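Local coordinates for protein 2,3-dihydroxy-2,3-dihydrophenylpropionate dehydrogenase (Pseudomonas sp. MC1, PDB 5XTF) that oxidises cis-dihydrodiols of naphthalene to the corresponding aromatic diols with NAD(+), acting as a tetrameric short-chain dehydrogenase of aromatic hydrocarbon breakdown, at residues B[38-43]-B[61-66]; B[161-166]-B[178-183]; B[98-103]-B[252-257]; B[49-54]-B[85-90]. One frame throughout, in Å; residues are numbered along the deposited sequence.

Contact 1 (B[38-43]-B[61-66])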
loop_
_atom_site.group_PDB
_atom_site.type_symbol
_atom_site.label_atom_id
_atom_site.label_comp_id
_atom_site.label_asym_id
_atom_site.label_seq_id
_atom_site.Cartn_x
_atom_site.Cartn_y
_atom_site.Cartn_z
ATOM N N GLU B 38 26.047 13.719 -2.677
ATOM C CA GLU B 38 26.073 13.070 -3.981
ATOM C C GLU B 38 25.045 13.671 -4.927
ATOM O O GLU B 38 25.242 13.649 -6.145
ATOM C CB GLU B 38 25.851 11.572 -3.824
ATOM C CG GLU B 38 27.023 10.857 -3.162
ATOM C CD GLU B 38 28.363 11.087 -3.888
ATOM O OE1 GLU B 38 28.409 11.098 -5.150
ATOM O OE2 GLU B 38 29.375 11.255 -3.179
ATOM N N LEU B 39 23.956 14.219 -4.394
ATOM C CA LEU B 39 23.008 14.919 -5.251
ATOM C C LEU B 39 23.633 16.183 -5.831
ATOM O O LEU B 39 23.442 16.495 -7.016
ATOM C CB LEU B 39 21.736 15.243 -4.467
ATOM C CG LEU B 39 20.985 14.011 -3.957
ATOM C CD1 LEU B 39 19.699 14.412 -3.228
ATOM C CD2 LEU B 39 20.697 13.076 -5.114
ATOM N N VAL B 40 24.405 16.907 -5.017
ATOM C CA VAL B 40 25.160 18.049 -5.527
ATOM C C VAL B 40 26.069 17.618 -6.666
ATOM O O VAL B 40 26.035 18.183 -7.765
ATOM C CB VAL B 40 25.971 18.702 -4.401
ATOM C CG1 VAL B 40 26.967 19.719 -5.005
ATOM C CG2 VAL B 40 25.048 19.338 -3.393
ATOM N N ARG B 41 26.898 16.607 -6.417
ATOM C CA ARG B 41 27.814 16.146 -7.445
ATOM C C ARG B 41 27.060 15.639 -8.665
ATOM O O ARG B 41 27.478 15.877 -9.804
ATOM C CB ARG B 41 28.727 15.068 -6.873
ATOM C CG ARG B 41 29.589 15.584 -5.744
ATOM C CD ARG B 41 30.348 14.470 -5.041
ATOM N NE ARG B 41 31.174 15.000 -3.960
ATOM C CZ ARG B 41 31.697 14.272 -2.977
ATOM N NH1 ARG B 41 31.475 12.964 -2.924
ATOM N NH2 ARG B 41 32.436 14.855 -2.033
ATOM N N SER B 42 25.930 14.963 -8.456
ATOM C CA SER B 42 25.222 14.382 -9.592
ATOM C C SER B 42 24.520 15.445 -10.425
ATOM O O SER B 42 24.526 15.378 -11.662
ATOM C CB SER B 42 24.221 13.338 -9.105
ATOM O OG SER B 42 24.889 12.115 -8.895
ATOM N N PHE B 43 23.872 16.409 -9.775
ATOM C CA PHE B 43 23.149 17.418 -10.534
ATOM C C PHE B 43 24.120 18.384 -11.201
ATOM O O PHE B 43 23.903 18.806 -12.348
ATOM C CB PHE B 43 22.155 18.155 -9.629
ATOM C CG PHE B 43 20.831 17.435 -9.454
ATOM C CD1 PHE B 43 20.653 16.496 -8.440
ATOM C CD2 PHE B 43 19.761 17.699 -10.301
ATOM C CE1 PHE B 43 19.418 15.821 -8.273
ATOM C CE2 PHE B 43 18.521 17.028 -10.132
ATOM C CZ PHE B 43 18.364 16.089 -9.123
ATOM N N ALA B 61 33.372 23.923 3.380
ATOM C CA ALA B 61 34.717 23.838 2.823
ATOM C C ALA B 61 34.861 22.608 1.943
ATOM O O ALA B 61 35.555 22.643 0.915
ATOM C CB ALA B 61 35.750 23.818 3.948
ATOM N N LEU B 62 34.212 21.510 2.331
ATOM C CA LEU B 62 34.181 20.331 1.480
ATOM C C LEU B 62 33.615 20.665 0.102
ATOM O O LEU B 62 34.164 20.239 -0.924
ATOM C CB LEU B 62 33.365 19.245 2.173
ATOM C CG LEU B 62 33.366 17.785 1.718
ATOM C CD1 LEU B 62 32.640 16.974 2.778
ATOM C CD2 LEU B 62 32.689 17.589 0.363
ATOM N N LEU B 63 32.526 21.442 0.052
ATOM C CA LEU B 63 31.898 21.756 -1.229
ATOM C C LEU B 63 32.711 22.757 -2.035
ATOM O O LEU B 63 32.680 22.712 -3.273
ATOM C CB LEU B 63 30.483 22.300 -1.018
ATOM C CG LEU B 63 29.412 21.300 -0.580
ATOM C CD1 LEU B 63 28.086 22.016 -0.432
ATOM C CD2 LEU B 63 29.295 20.164 -1.605
ATOM N N CYS B 64 33.424 23.674 -1.356
ATOM C CA CYS B 64 34.253 24.660 -2.046
ATOM C C CYS B 64 35.524 24.031 -2.610
ATOM O O CYS B 64 35.902 24.309 -3.754
ATOM C CB CYS B 64 34.600 25.811 -1.103
ATOM S SG CYS B 64 33.163 26.825 -0.686
ATOM N N ASN B 65 36.192 23.183 -1.828
ATOM C CA ASN B 65 37.353 22.471 -2.347
ATOM C C ASN B 65 37.047 21.776 -3.662
ATOM O O ASN B 65 37.937 21.616 -4.498
ATOM C CB ASN B 65 37.840 21.428 -1.344
ATOM C CG ASN B 65 38.344 22.032 -0.059
ATOM O OD1 ASN B 65 38.472 23.249 0.074
ATOM N ND2 ASN B 65 38.649 21.172 0.899
ATOM N N GLU B 66 35.805 21.334 -3.858
ATOM C CA GLU B 66 35.494 20.604 -5.079
ATOM C C GLU B 66 34.964 21.521 -6.169
ATOM O O GLU B 66 35.357 21.388 -7.329
ATOM C CB GLU B 66 34.485 19.476 -4.792
ATOM C CG GLU B 66 34.138 18.604 -6.022
ATOM C CD GLU B 66 33.515 17.225 -5.666
ATOM O OE1 GLU B 66 33.556 16.784 -4.489
ATOM O OE2 GLU B 66 32.993 16.564 -6.595
#

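Contact 2 (B[161-166]-B[178-183])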
loop_
_atom_site.group_PDB
_atom_site.type_symbol
_atom_site.label_atom_id
_atom_site.label_comp_id
_atom_site.label_asym_id
_atom_site.label_seq_id
_atom_site.Cartn_x
_atom_site.Cartn_y
_atom_site.Cartn_z
ATOM N N SER B 161 12.053 3.047 5.725
ATOM C CA SER B 161 11.211 3.132 6.908
ATOM C C SER B 161 9.846 3.740 6.619
ATOM O O SER B 161 8.960 3.673 7.481
ATOM C CB SER B 161 11.919 3.949 7.990
ATOM O OG SER B 161 13.018 3.236 8.549
ATOM N N SER B 162 9.658 4.344 5.442
ATOM C CA SER B 162 8.330 4.787 5.041
ATOM C C SER B 162 7.403 3.623 4.691
ATOM O O SER B 162 6.189 3.824 4.626
ATOM C CB SER B 162 8.424 5.726 3.838
ATOM O OG SER B 162 9.308 6.800 4.084
ATOM N N HIS B 163 7.940 2.428 4.447
ATOM C CA HIS B 163 7.155 1.289 3.970
ATOM C C HIS B 163 7.212 0.087 4.897
ATOM O O HIS B 163 6.199 -0.591 5.073
ATOM C CB HIS B 163 7.631 0.864 2.559
ATOM C CG HIS B 163 7.954 2.017 1.662
ATOM N ND1 HIS B 163 6.980 2.788 1.061
ATOM C CD2 HIS B 163 9.142 2.560 1.299
ATOM C CE1 HIS B 163 7.557 3.746 0.351
ATOM N NE2 HIS B 163 8.866 3.632 0.485
ATOM N N ALA B 164 8.365 -0.193 5.501
ATOM C CA ALA B 164 8.562 -1.388 6.310
ATOM C C ALA B 164 9.157 -1.000 7.658
ATOM O O ALA B 164 9.591 0.138 7.865
ATOM C CB ALA B 164 9.472 -2.402 5.594
ATOM N N VAL B 165 9.185 -1.969 8.578
ATOM C CA VAL B 165 9.789 -1.773 9.892
ATOM C C VAL B 165 11.189 -2.367 9.876
ATOM O O VAL B 165 11.610 -2.959 8.877
ATOM C CB VAL B 165 8.941 -2.411 11.003
ATOM C CG1 VAL B 165 7.502 -1.931 10.908
ATOM C CG2 VAL B 165 9.010 -3.916 10.902
ATOM N N GLY B 166 11.918 -2.220 10.976
ATOM C CA GLY B 166 13.244 -2.798 11.069
ATOM C C GLY B 166 14.372 -1.783 11.093
ATOM O O GLY B 166 15.345 -1.962 11.828
ATOM N N ALA B 178 4.933 9.951 7.616
ATOM C CA ALA B 178 4.364 11.272 7.376
ATOM C C ALA B 178 4.856 11.857 6.048
ATOM O O ALA B 178 4.083 12.497 5.326
ATOM C CB ALA B 178 4.679 12.199 8.552
ATOM N N VAL B 179 6.122 11.610 5.680
ATOM C CA VAL B 179 6.625 12.127 4.400
ATOM C C VAL B 179 5.832 11.541 3.230
ATOM O O VAL B 179 5.434 12.268 2.311
ATOM C CB VAL B 179 8.141 11.870 4.247
ATOM C CG1 VAL B 179 8.621 12.402 2.935
ATOM C CG2 VAL B 179 8.923 12.539 5.395
ATOM N N LEU B 180 5.545 10.235 3.265
ATOM C CA LEU B 180 4.647 9.651 2.271
ATOM C C LEU B 180 3.337 10.403 2.201
ATOM O O LEU B 180 2.774 10.583 1.117
ATOM C CB LEU B 180 4.340 8.196 2.590
ATOM C CG LEU B 180 5.480 7.201 2.606
ATOM C CD1 LEU B 180 4.858 5.811 2.698
ATOM C CD2 LEU B 180 6.335 7.343 1.368
ATOM N N GLY B 181 2.821 10.833 3.353
ATOM C CA GLY B 181 1.568 11.560 3.356
ATOM C C GLY B 181 1.691 12.905 2.673
ATOM O O GLY B 181 0.820 13.293 1.890
ATOM N N MET B 182 2.778 13.625 2.954
ATOM C CA MET B 182 3.045 14.899 2.285
ATOM C C MET B 182 3.124 14.739 0.777
ATOM O O MET B 182 2.592 15.570 0.034
ATOM C CB MET B 182 4.351 15.504 2.789
ATOM C CG MET B 182 4.430 15.740 4.256
ATOM S SD MET B 182 6.076 16.382 4.667
ATOM C CE MET B 182 6.075 17.968 3.824
ATOM N N VAL B 183 3.833 13.709 0.304
ATOM C CA VAL B 183 3.983 13.486 -1.135
ATOM C C VAL B 183 2.621 13.379 -1.805
ATOM O O VAL B 183 2.380 13.974 -2.860
ATOM C CB VAL B 183 4.827 12.230 -1.415
ATOM C CG1 VAL B 183 4.795 11.930 -2.875
ATOM C CG2 VAL B 183 6.253 12.415 -0.955
#

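Contact 3 (B[98-103]-B[252-257])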
loop_
_atom_site.group_PDB
_atom_site.type_symbol
_atom_site.label_atom_id
_atom_site.label_comp_id
_atom_site.label_asym_id
_atom_site.label_seq_id
_atom_site.Cartn_x
_atom_site.Cartn_y
_atom_site.Cartn_z
ATOM N N LEU B 98 14.245 29.133 -9.957
ATOM C CA LEU B 98 14.436 27.853 -9.285
ATOM C C LEU B 98 13.546 26.831 -9.975
ATOM O O LEU B 98 12.336 27.049 -10.088
ATOM C CB LEU B 98 14.102 27.948 -7.792
ATOM C CG LEU B 98 14.158 26.635 -6.991
ATOM C CD1 LEU B 98 15.592 26.102 -6.863
ATOM C CD2 LEU B 98 13.567 26.826 -5.632
ATOM N N ASP B 99 14.134 25.726 -10.442
ATOM C CA ASP B 99 13.344 24.691 -11.104
ATOM C C ASP B 99 12.972 23.518 -10.204
ATOM O O ASP B 99 11.907 22.931 -10.393
ATOM C CB ASP B 99 14.078 24.147 -12.336
ATOM C CG ASP B 99 14.321 25.216 -13.381
ATOM O OD1 ASP B 99 13.374 25.528 -14.138
ATOM O OD2 ASP B 99 15.460 25.748 -13.444
ATOM N N CYS B 100 13.814 23.142 -9.248
ATOM C CA CYS B 100 13.560 21.955 -8.448
ATOM C C CYS B 100 14.035 22.205 -7.029
ATOM O O CYS B 100 15.097 22.795 -6.824
ATOM C CB CYS B 100 14.269 20.725 -9.034
ATOM S SG CYS B 100 13.899 19.148 -8.167
ATOM N N PHE B 101 13.235 21.793 -6.058
ATOM C CA PHE B 101 13.626 21.834 -4.655
ATOM C C PHE B 101 13.663 20.408 -4.122
ATOM O O PHE B 101 12.666 19.678 -4.225
ATOM C CB PHE B 101 12.668 22.683 -3.814
ATOM C CG PHE B 101 13.006 22.677 -2.342
ATOM C CD1 PHE B 101 14.118 23.358 -1.876
ATOM C CD2 PHE B 101 12.230 21.985 -1.431
ATOM C CE1 PHE B 101 14.452 23.356 -0.534
ATOM C CE2 PHE B 101 12.563 21.984 -0.079
ATOM C CZ PHE B 101 13.674 22.670 0.360
ATOM N N ILE B 102 14.806 20.016 -3.562
ATOM C CA ILE B 102 15.016 18.687 -3.008
ATOM C C ILE B 102 15.144 18.841 -1.505
ATOM O O ILE B 102 16.144 19.379 -1.011
ATOM C CB ILE B 102 16.255 17.997 -3.584
ATOM C CG1 ILE B 102 16.140 17.858 -5.102
ATOM C CG2 ILE B 102 16.462 16.648 -2.917
ATOM C CD1 ILE B 102 17.283 17.088 -5.721
ATOM N N ALA B 103 14.129 18.383 -0.780
ATOM C CA ALA B 103 14.139 18.407 0.673
ATOM C C ALA B 103 14.673 17.060 1.130
ATOM O O ALA B 103 14.022 16.029 0.924
ATOM C CB ALA B 103 12.740 18.676 1.214
ATOM N N LEU B 252 15.894 11.525 -12.372
ATOM C CA LEU B 252 14.679 11.251 -13.132
ATOM C C LEU B 252 13.520 12.125 -12.657
ATOM O O LEU B 252 12.810 12.733 -13.470
ATOM C CB LEU B 252 14.313 9.768 -12.994
ATOM C CG LEU B 252 13.299 9.006 -13.866
ATOM C CD1 LEU B 252 12.929 7.720 -13.140
ATOM C CD2 LEU B 252 12.035 9.768 -14.209
ATOM N N LEU B 253 13.296 12.176 -11.339
ATOM C CA LEU B 253 12.133 12.889 -10.802
ATOM C C LEU B 253 12.234 14.405 -10.979
ATOM O O LEU B 253 11.204 15.086 -11.049
ATOM C CB LEU B 253 11.934 12.548 -9.321
ATOM C CG LEU B 253 11.526 11.118 -8.947
ATOM C CD1 LEU B 253 11.526 10.944 -7.417
ATOM C CD2 LEU B 253 10.171 10.749 -9.518
ATOM N N ALA B 254 13.441 14.958 -11.036
ATOM C CA ALA B 254 13.596 16.396 -11.265
ATOM C C ALA B 254 13.612 16.778 -12.743
ATOM O O ALA B 254 13.304 17.927 -13.075
ATOM C CB ALA B 254 14.878 16.904 -10.600
ATOM N N SER B 255 13.970 15.861 -13.630
ATOM C CA SER B 255 14.093 16.193 -15.041
ATOM C C SER B 255 12.744 16.600 -15.628
ATOM O O SER B 255 11.751 15.869 -15.516
ATOM C CB SER B 255 14.669 14.998 -15.793
ATOM O OG SER B 255 14.158 14.946 -17.106
ATOM N N ARG B 256 12.698 17.785 -16.242
ATOM C CA ARG B 256 11.468 18.202 -16.899
ATOM C C ARG B 256 11.183 17.375 -18.130
ATOM O O ARG B 256 10.040 17.340 -18.583
ATOM C CB ARG B 256 11.538 19.658 -17.315
ATOM C CG ARG B 256 11.504 20.629 -16.189
ATOM C CD ARG B 256 11.799 22.008 -16.750
ATOM N NE ARG B 256 11.840 22.999 -15.685
ATOM C CZ ARG B 256 10.759 23.583 -15.197
ATOM N NH1 ARG B 256 9.575 23.260 -15.690
ATOM N NH2 ARG B 256 10.854 24.472 -14.221
ATOM N N LYS B 257 12.196 16.733 -18.698
ATOM C CA LYS B 257 11.968 15.872 -19.849
ATOM C C LYS B 257 11.487 14.499 -19.398
ATOM O O LYS B 257 10.365 14.086 -19.702
ATOM C CB LYS B 257 13.254 15.752 -20.685
ATOM C CG LYS B 257 14.192 16.959 -20.548
ATOM C CD LYS B 257 15.252 17.020 -21.657
ATOM C CE LYS B 257 16.244 15.857 -21.569
ATOM N NZ LYS B 257 16.836 15.713 -20.203
#

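Contact 4 (B[49-54]-B[85-90])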
loop_
_atom_site.group_PDB
_atom_site.type_symbol
_atom_site.label_atom_id
_atom_site.label_comp_id
_atom_site.label_asym_id
_atom_site.label_seq_id
_atom_site.Cartn_x
_atom_site.Cartn_y
_atom_site.Cartn_z
ATOM N N CYS B 49 22.651 24.355 -12.434
ATOM C CA CYS B 49 23.129 25.262 -11.403
ATOM C C CYS B 49 22.573 24.771 -10.078
ATOM O O CYS B 49 21.383 24.441 -9.986
ATOM C CB CYS B 49 22.681 26.694 -11.677
ATOM S SG CYS B 49 23.151 27.330 -13.303
ATOM N N VAL B 50 23.428 24.687 -9.063
ATOM C CA VAL B 50 23.092 24.020 -7.809
ATOM C C VAL B 50 23.272 24.997 -6.661
ATOM O O VAL B 50 24.323 25.637 -6.541
ATOM C CB VAL B 50 23.954 22.763 -7.586
ATOM C CG1 VAL B 50 23.659 22.148 -6.215
ATOM C CG2 VAL B 50 23.710 21.760 -8.709
ATOM N N SER B 51 22.255 25.111 -5.823
ATOM C CA SER B 51 22.432 25.702 -4.512
ATOM C C SER B 51 22.211 24.638 -3.451
ATOM O O SER B 51 21.543 23.620 -3.677
ATOM C CB SER B 51 21.492 26.882 -4.280
ATOM O OG SER B 51 20.227 26.433 -3.889
ATOM N N ALA B 52 22.774 24.885 -2.278
ATOM C CA ALA B 52 22.937 23.817 -1.306
ATOM C C ALA B 52 22.895 24.398 0.093
ATOM O O ALA B 52 23.554 25.406 0.371
ATOM C CB ALA B 52 24.257 23.072 -1.528
ATOM N N LEU B 53 22.112 23.765 0.957
ATOM C CA LEU B 53 22.035 24.110 2.364
ATOM C C LEU B 53 22.804 23.069 3.156
ATOM O O LEU B 53 22.560 21.866 3.014
ATOM C CB LEU B 53 20.590 24.172 2.840
ATOM C CG LEU B 53 20.451 24.473 4.330
ATOM C CD1 LEU B 53 21.188 25.745 4.679
ATOM C CD2 LEU B 53 18.976 24.566 4.739
ATOM N N VAL B 54 23.716 23.533 3.994
ATOM C CA VAL B 54 24.687 22.684 4.660
ATOM C C VAL B 54 24.714 23.043 6.142
ATOM O O VAL B 54 24.394 24.176 6.511
ATOM C CB VAL B 54 26.053 22.865 3.980
ATOM C CG1 VAL B 54 26.837 24.059 4.540
ATOM C CG2 VAL B 54 26.791 21.646 4.081
ATOM N N GLU B 85 14.256 30.371 3.689
ATOM C CA GLU B 85 14.035 31.544 2.851
ATOM C C GLU B 85 15.352 32.075 2.294
ATOM O O GLU B 85 15.451 32.409 1.105
ATOM C CB GLU B 85 13.304 32.613 3.659
ATOM C CG GLU B 85 11.871 32.217 3.988
ATOM C CD GLU B 85 11.199 33.162 4.975
ATOM O OE1 GLU B 85 11.901 33.712 5.860
ATOM O OE2 GLU B 85 9.972 33.367 4.850
ATOM N N LYS B 86 16.385 32.121 3.133
ATOM C CA LYS B 86 17.698 32.582 2.696
ATOM C C LYS B 86 18.235 31.717 1.562
ATOM O O LYS B 86 18.684 32.235 0.531
ATOM C CB LYS B 86 18.646 32.581 3.891
ATOM C CG LYS B 86 20.002 33.231 3.674
ATOM C CD LYS B 86 20.713 33.248 5.031
ATOM C CE LYS B 86 22.225 33.197 4.927
ATOM N NZ LYS B 86 22.669 33.872 3.704
ATOM N N LEU B 87 18.160 30.389 1.728
ATOM C CA LEU B 87 18.574 29.463 0.671
ATOM C C LEU B 87 17.892 29.791 -0.649
ATOM O O LEU B 87 18.549 29.943 -1.688
ATOM C CB LEU B 87 18.262 28.024 1.079
ATOM C CG LEU B 87 18.627 26.908 0.092
ATOM C CD1 LEU B 87 20.101 26.685 0.090
ATOM C CD2 LEU B 87 17.898 25.594 0.445
ATOM N N ILE B 88 16.568 29.931 -0.623
ATOM C CA ILE B 88 15.855 30.275 -1.846
ATOM C C ILE B 88 16.299 31.645 -2.357
ATOM O O ILE B 88 16.637 31.802 -3.534
ATOM C CB ILE B 88 14.337 30.224 -1.620
ATOM C CG1 ILE B 88 13.931 28.841 -1.083
ATOM C CG2 ILE B 88 13.600 30.565 -2.914
ATOM C CD1 ILE B 88 14.505 27.664 -1.866
ATOM N N LYS B 89 16.296 32.655 -1.480
ATOM C CA LYS B 89 16.587 34.014 -1.926
ATOM C C LYS B 89 17.954 34.092 -2.608
ATOM O O LYS B 89 18.093 34.678 -3.689
ATOM C CB LYS B 89 16.499 34.983 -0.748
ATOM C CG LYS B 89 16.551 36.445 -1.178
ATOM C CD LYS B 89 16.567 37.402 0.015
ATOM C CE LYS B 89 16.212 38.823 -0.431
ATOM N NZ LYS B 89 17.015 39.282 -1.615
ATOM N N GLN B 90 18.968 33.465 -2.011
ATOM C CA GLN B 90 20.284 33.454 -2.643
ATOM C C GLN B 90 20.257 32.709 -3.964
ATOM O O GLN B 90 20.994 33.068 -4.897
ATOM C CB GLN B 90 21.312 32.808 -1.722
ATOM C CG GLN B 90 21.764 33.679 -0.567
ATOM C CD GLN B 90 23.061 33.177 0.048
ATOM O OE1 GLN B 90 23.814 32.427 -0.569
ATOM N NE2 GLN B 90 23.364 33.653 1.229
#

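Contact 1 (B[38-43]-B[61-66])
Arg41 and Glu66 carry the polar half of this helix-to-helix contact, a salt bridge with 3.0 Å between Arg41 NE and Glu66 OE1. Arg41 runs extended from CG to NE, and Glu66, with CG anti to the backbone N (chi1 -178°), reaches out to meet it at about a right angle. Guanidinium and carboxylate planes lie 27° apart, but OE1 approaches obliquely. On the same guanidinium, NH1 makes a salt bridge to Glu38 OE2 at 2.7 Å, weak as a hydrogen bond, which joins the three residues in one charge network. Leu62 CD2 lies 3.6 Å from Arg41 NH2. Deeper, Val40 CG1 meets Leu63 CD2 at 4.1 Å; Val40 also packs on Ile28 of the sheet. A leucine in place of Arg41 would probably leave the carboxylates of Glu38 and Glu66 without their shared positive mate. The segments of helices 34-46 and 57-67 run nearly parallel, 22° apart, as expected for consecutive helices on one face of a Rossmann sheet. With 12.0 Å between the axes, they meet through side-chain ends only. The ionic link lies on the more exposed rim, where water probably competes with it, while the buried Val40-Leu63 pair excludes water.

Contact 2 (B[161-166]-B[178-183])
Leu180 fills most of this contact, and Ser162 is what it presses on. The two residues have the nearest CA atoms across the segments, 6.7 Å apart. Leu180 CG lies 3.5 Å from Ser162 CB, and its CD1 methyl comes to 3.1 Å from Ser162 O, a tight approach of a methyl to a backbone carbonyl. The second methyl, CD2, is also set against Ser162 CB, at 3.6 Å. Leu180 CG stands anti to its own carbonyl carbon (chi1 -62°), which projects the branch from helix 170-190 onto the short 3-10 turn. The hydroxyl of Ser162 is engaged elsewhere, in a hydrogen bond with the carbonyl O of Lys176, so the leucine meets mainly the CB and carbonyl side of the serine. Lys176 is an NAD(+)-binding residue and, with Tyr172, belongs to the YxxxK sequence characteristic of short-chain dehydrogenases; the contact thus folds the loop after strand 153-157 back on the helix that bears this motif. Toward His163 the fit slackens. Its CE1 is 3.9 Å from Leu180 CD2, an oblique approach, while one face of the ring is centred over Ser162 CB, 4.0 Å from the ring plane. NE2 is hydrogen-bonded to Ser200 OG, which helps fix the ring's rotation, and Val266 of strand 266-269 touches both His163 and Leu180. These two side chains are partly exposed. The backbone of His163 faces the tetramer interface, its O accepting a hydrogen bond from Lys184 NZ of the second subunit, and Val165 packs on Tyr188 of that subunit.

Contact 3 (B[98-103]-B[252-257])
Asp99 and Arg256 meet almost perpendicularly: carboxylate and guanidinium planes are 87° apart, and the side chains cross at about a right angle. In this salt bridge Asp99 OD1 sits at the guanidinium edge and, through its anti lone pair, accepts a hydrogen bond from Arg256 NH2 at 2.7 Å with an N-H...O angle of 147°, OD1 lying somewhat out of the guanidinium plane. A second, weak bond runs from Arg256 NE to the same oxygen at 3.3 Å, so one carboxylate oxygen takes both donors. Asp99 OD2 is held by Val25 N, while Gln24 OE1 and Thr150 O also engage the guanidinium. In the Rossmann fold of this dehydrogenase, the pair joins the entry of the central parallel strand 100-103 to the turn that ends helix 248-254, far apart in sequence. A methionine in place of Arg256 would probably leave Asp99 OD1 without its ionic mate and would take one donor from Gln24 OE1 and Thr150 O. The neighbouring pair is apolar. Cys100 has SG anti to the backbone N (chi1 -175°), which directs the sulfur at the methyl of Ala254, with 3.5 Å between Cys100 SG and Ala254 CB. Phe43, on helix 34-46, also packs against Ala254.

Contact 4 (B[49-54]-B[85-90])
The peptide group between Ala52 and Leu53 offers one face to Leu87, whose CD1 methyl sits over it, 3.6 Å from Ala52 C and equally 3.6 Å from Leu53 N. That methyl stands about 3.5 Å above the peptide plane, so nearly the whole separation is perpendicular to it. The strand edges belong to the sheet: Ala52 is backbone-bonded to Glu72 on strand 72-75, and Ser51 to Val26 and Ile28 on strand 25-28. Leu87 reaches the strand with CG anti to its backbone N (chi1 -180°), and its other methyl, CD2, rests 3.9 Å from Leu53 CB. Ser51 flanks the branch, its OG 4.0 Å from Leu87 CD1. That hydroxyl lies between the backbone N and the carbonyl carbon (chi1 82°) and is hydrogen-bonded to Thr91 OG1 and Ser27 OG, while Thr91 OG1 is also bonded to Leu87 O. Segment 85-90 of helix 81-95 runs at 160° to the strand, nearly antiparallel, with axes 8.8 Å apart. This is the alpha/beta layering of a Rossmann fold: Ser51 and Leu53 point toward this helix, whereas Ala52 CB points away from it. Leu53 also packs on Val78, an NAD(+)-binding residue. The chemistry is therefore apolar packing on backbone with no hydrogen bond between the two segments; the one hydroxyl at the interface is satisfied by neighbouring serine and threonine side chains.

Overall arrangement
Contacts 1, 3 and 4 form one packed region, centres about 14 to 17 Å apart: Phe43 bridges contact 1 to contact 3 through Ile102 and Ala254, Val40 and Leu63 meet strand 49-54 from the face away from helix 81-95, and Leu87 touches Phe101. Contact 2 lies about 21 Å from contact 3 between centres, without touching it, and 28 and 26 Å from contacts 1 and 4, across the chain's centre from both. Along the chain contacts 1 and 4 interlock, contact 3 opens later and contact 2 is nested within it. The parallel sheet has helices on both faces; contact 2 meets the second and third subunits, contact 3 the fourth through Leu252, contacts 1 and 4 none.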